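KLLA0C04147p (Kluyveromyces lactis, PDB 5H2A) probably binds and transfers sterols as an Osh1 protein of the oxysterol-binding family, the chain here being its N-terminal ankyrin-repeat domain. Local coordinates at residues A[204-209]-A[233-238]. Numbering follows the deposited sequence.
Sequences KKRDIL and DLLKKV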
ATOM      1  N   LYS A 204      12.416  23.055 -14.371  1.00 15.86           N
ATOM      2  CA  LYS A 204      12.280  24.095 -15.388  1.00 18.92           C
ATOM      3  C   LYS A 204      11.200  25.099 -15.018  1.00 19.59           C
ATOM      4  O   LYS A 204      11.335  26.291 -15.324  1.00 18.70           O
ATOM      5  CB  LYS A 204      11.990  23.464 -16.754  1.00 22.79           C
ATOM      6  CG  LYS A 204      13.221  22.801 -17.373  1.00 30.18           C
ATOM      7  CD  LYS A 204      12.974  22.336 -18.808  1.00 37.46           C
ATOM      8  CE  LYS A 204      12.010  21.177 -18.896  1.00 33.98           C
ATOM      9  NZ  LYS A 204      11.929  20.667 -20.301  1.00 33.15           N
ATOM     10  N   LYS A 205      10.141  24.648 -14.338  1.00 17.29           N
ATOM     11  CA  LYS A 205       9.107  25.544 -13.836  1.00 17.55           C
ATOM     12  C   LYS A 205       9.562  26.370 -12.635  1.00 20.69           C
ATOM     13  O   LYS A 205       8.804  27.245 -12.200  1.00 19.86           O
ATOM     14  CB  LYS A 205       7.858  24.739 -13.465  1.00 22.08           C
ATOM     15  CG  LYS A 205       7.053  24.269 -14.685  1.00 15.44           C
ATOM     16  CD  LYS A 205       5.965  23.280 -14.253  1.00 20.17           C
ATOM     17  CE  LYS A 205       5.049  22.906 -15.426  1.00 29.26           C
ATOM     18  NZ  LYS A 205       3.961  22.005 -14.927  1.00 24.46           N
ATOM     19  N   ARG A 206      10.764  26.115 -12.098  1.00 18.02           N
ATOM     20  CA  ARG A 206      11.250  26.794 -10.891  1.00 15.77           C
ATOM     21  C   ARG A 206      10.276  26.633  -9.729  1.00 18.39           C
ATOM     22  O   ARG A 206      10.124  27.529  -8.899  1.00 22.14           O
ATOM     23  CB  ARG A 206      11.520  28.279 -11.148  1.00 20.92           C
ATOM     24  CG  ARG A 206      12.940  28.569 -11.552  1.00 24.98           C
ATOM     25  CD  ARG A 206      13.230  28.034 -12.919  1.00 24.84           C
ATOM     26  NE  ARG A 206      14.608  28.295 -13.343  1.00 24.52           N
ATOM     27  CZ  ARG A 206      15.056  28.022 -14.566  1.00 30.95           C
ATOM     28  NH1 ARG A 206      14.227  27.498 -15.463  1.00 24.18           N
ATOM     29  NH2 ARG A 206      16.316  28.276 -14.896  1.00 30.39           N
ATOM     30  N   ASP A 207       9.601  25.491  -9.663  1.00 17.71           N
ATOM     31  CA  ASP A 207       8.585  25.265  -8.642  1.00 18.27           C
ATOM     32  C   ASP A 207       9.301  24.611  -7.462  1.00 20.32           C
ATOM     33  O   ASP A 207       9.424  23.394  -7.383  1.00 19.26           O
ATOM     34  CB  ASP A 207       7.450  24.407  -9.198  1.00 18.86           C
ATOM     35  CG  ASP A 207       6.238  24.377  -8.279  1.00 21.59           C
ATOM     36  OD1 ASP A 207       6.405  24.624  -7.057  1.00 22.50           O
ATOM     37  OD2 ASP A 207       5.117  24.116  -8.772  1.00 22.51           O
ATOM     38  N   ILE A 208       9.790  25.443  -6.540  1.00 19.85           N
ATOM     39  CA  ILE A 208      10.583  24.952  -5.413  1.00 20.40           C
ATOM     40  C   ILE A 208       9.761  24.007  -4.551  1.00 18.97           C
ATOM     41  O   ILE A 208      10.235  22.935  -4.146  1.00 20.96           O
ATOM     42  CB  ILE A 208      11.115  26.138  -4.588  1.00 20.25           C
ATOM     43  CG1 ILE A 208      12.166  26.901  -5.403  1.00 22.87           C
ATOM     44  CG2 ILE A 208      11.688  25.652  -3.259  1.00 20.24           C
ATOM     45  CD1 ILE A 208      12.548  28.267  -4.813  1.00 29.08           C
ATOM     46  N   LEU A 209       8.519  24.398  -4.248  1.00 20.66           N
ATOM     47  CA  LEU A 209       7.627  23.561  -3.438  1.00 24.95           C
ATOM     48  C   LEU A 209       7.508  22.148  -4.001  1.00 20.94           C
ATOM     49  O   LEU A 209       7.611  21.150  -3.265  1.00 18.80           O
ATOM     50  CB  LEU A 209       6.240  24.208  -3.368  1.00 20.33           C
ATOM     51  CG  LEU A 209       5.175  23.436  -2.576  1.00 23.23           C
ATOM     52  CD1 LEU A 209       5.481  23.506  -1.090  1.00 27.32           C
ATOM     53  CD2 LEU A 209       3.782  23.966  -2.867  1.00 25.89           C
ATOM     54  N   ASP A 233      21.625  20.193 -14.826  1.00 25.43           N
ATOM     55  CA  ASP A 233      22.128  20.820 -16.051  1.00 30.54           C
ATOM     56  C   ASP A 233      21.167  21.855 -16.617  1.00 29.02           C
ATOM     57  O   ASP A 233      21.556  22.627 -17.499  1.00 29.06           O
ATOM     58  CB  ASP A 233      22.386  19.780 -17.155  1.00 34.35           C
ATOM     59  CG  ASP A 233      23.454  18.763 -16.784  1.00 44.10           C
ATOM     60  OD1 ASP A 233      24.385  19.126 -16.030  1.00 37.48           O
ATOM     61  OD2 ASP A 233      23.362  17.601 -17.265  1.00 38.64           O
ATOM     62  N   LEU A 234      19.905  21.858 -16.182  1.00 24.58           N
ATOM     63  CA  LEU A 234      18.928  22.793 -16.737  1.00 24.57           C
ATOM     64  C   LEU A 234      19.049  24.188 -16.145  1.00 30.35           C
ATOM     65  O   LEU A 234      18.468  25.124 -16.697  1.00 29.63           O
ATOM     66  CB  LEU A 234      17.505  22.260 -16.510  1.00 29.26           C
ATOM     67  CG  LEU A 234      17.286  20.817 -16.966  1.00 30.36           C
ATOM     68  CD1 LEU A 234      15.903  20.312 -16.558  1.00 29.85           C
ATOM     69  CD2 LEU A 234      17.479  20.706 -18.466  1.00 34.83           C
ATOM     70  N   LEU A 235      19.778  24.343 -15.039  1.00 28.15           N
ATOM     71  CA  LEU A 235      19.966  25.637 -14.399  1.00 31.98           C
ATOM     72  C   LEU A 235      21.286  26.252 -14.852  1.00 29.24           C
ATOM     73  O   LEU A 235      22.349  25.636 -14.690  1.00 34.45           O
ATOM     74  CB  LEU A 235      19.955  25.484 -12.877  1.00 30.21           C
ATOM     75  CG  LEU A 235      18.731  24.764 -12.320  1.00 28.12           C
ATOM     76  CD1 LEU A 235      18.905  24.485 -10.835  1.00 31.36           C
ATOM     77  CD2 LEU A 235      17.500  25.622 -12.576  1.00 33.95           C
ATOM     78  N   LYS A 236      21.218  27.469 -15.388  1.00 36.56           N
ATOM     79  CA  LYS A 236      22.411  28.155 -15.881  1.00 45.40           C
ATOM     80  C   LYS A 236      23.376  28.490 -14.749  1.00 42.06           C
ATOM     81  O   LYS A 236      22.967  28.876 -13.650  1.00 35.49           O
ATOM     82  CB  LYS A 236      22.025  29.441 -16.612  1.00 53.09           C
ATOM     83  CG  LYS A 236      22.197  29.388 -18.117  1.00 64.94           C
ATOM     84  CD  LYS A 236      21.365  28.282 -18.727  1.00 71.73           C
ATOM     85  CE  LYS A 236      21.483  28.289 -20.243  1.00 70.12           C
ATOM     86  NZ  LYS A 236      20.463  29.216 -20.846  1.00 71.55           N
ATOM     87  N   LYS A 237      24.670  28.361 -15.037  1.00 42.87           N
ATOM     88  CA  LYS A 237      25.707  28.646 -14.058  1.00 46.89           C
ATOM     89  C   LYS A 237      25.811  30.146 -13.789  1.00 39.94           C
ATOM     90  O   LYS A 237      25.638  30.970 -14.691  1.00 34.83           O
ATOM     91  CB  LYS A 237      27.053  28.101 -14.542  1.00 54.24           C
ATOM     92  CG  LYS A 237      28.179  28.257 -13.537  1.00 64.11           C
ATOM     93  CD  LYS A 237      29.543  28.275 -14.207  1.00 66.02           C
ATOM     94  CE  LYS A 237      30.520  29.118 -13.408  1.00 67.04           C
ATOM     95  NZ  LYS A 237      30.260  30.572 -13.597  1.00 68.59           N
ATOM     96  N   VAL A 238      26.090  30.490 -12.534  1.00 43.19           N
ATOM     97  CA  VAL A 238      26.257  31.865 -12.081  1.00 41.67           C
ATOM     98  C   VAL A 238      27.635  31.993 -11.445  1.00 38.87           C
ATOM     99  O   VAL A 238      28.045  31.126 -10.665  1.00 46.35           O
ATOM    100  CB  VAL A 238      25.152  32.257 -11.076  1.00 41.96           C
ATOM    101  CG1 VAL A 238      25.452  33.595 -10.432  1.00 35.28           C
ATOM    102  CG2 VAL A 238      23.797  32.278 -11.768  1.00 46.88           C
TER
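The C-terminal end of helix 198-204 and the turn after it meet Leu234, at the end of a 3-10 segment, and Leu235, in the loop that follows; the CA atoms of Lys204 and Leu234 come within 6.9 Å. Arg206 makes the turn with positive phi (55°), and two backbone bonds back into the last helical turn complete a Schellman motif; Asp207 then serves as N-cap of helix 208-215, its OD1 taking the backbone N of Leu210. Turn and cap mark the break between two successive helices of the largely helical ankyrin-repeat domain of Osh1. The contact is mostly aliphatic carbon and one guanidinium face. The aliphatic stem of Lys204 crosses Leu234 at a slant, CG lying 3.7 Å from CD1 of that leucine, while its bent chain carries NZ on to a salt bridge with Asp196. A bend at chi2 (69°) turns the Arg206 guanidinium back toward the helix end and places NH1 3.1 Å from Lys204 O, the oxygen lying in the guanidinium plane. That bond and the salt bridge from NE to Asp251 fix how the planar group is turned. Leu235 packs over one face of it, CD2 3.7 Å from Arg206 NH2, the two side chains running antiparallel past one another. The contact is small, burying 172 Å² in all, and lies at the protein surface. Leu234 also leans on His200 and Leu235 on Val203 of helix 198-204; Leu235 and Arg206 both reach helix 249-268 as well, joining this pair of helices to it.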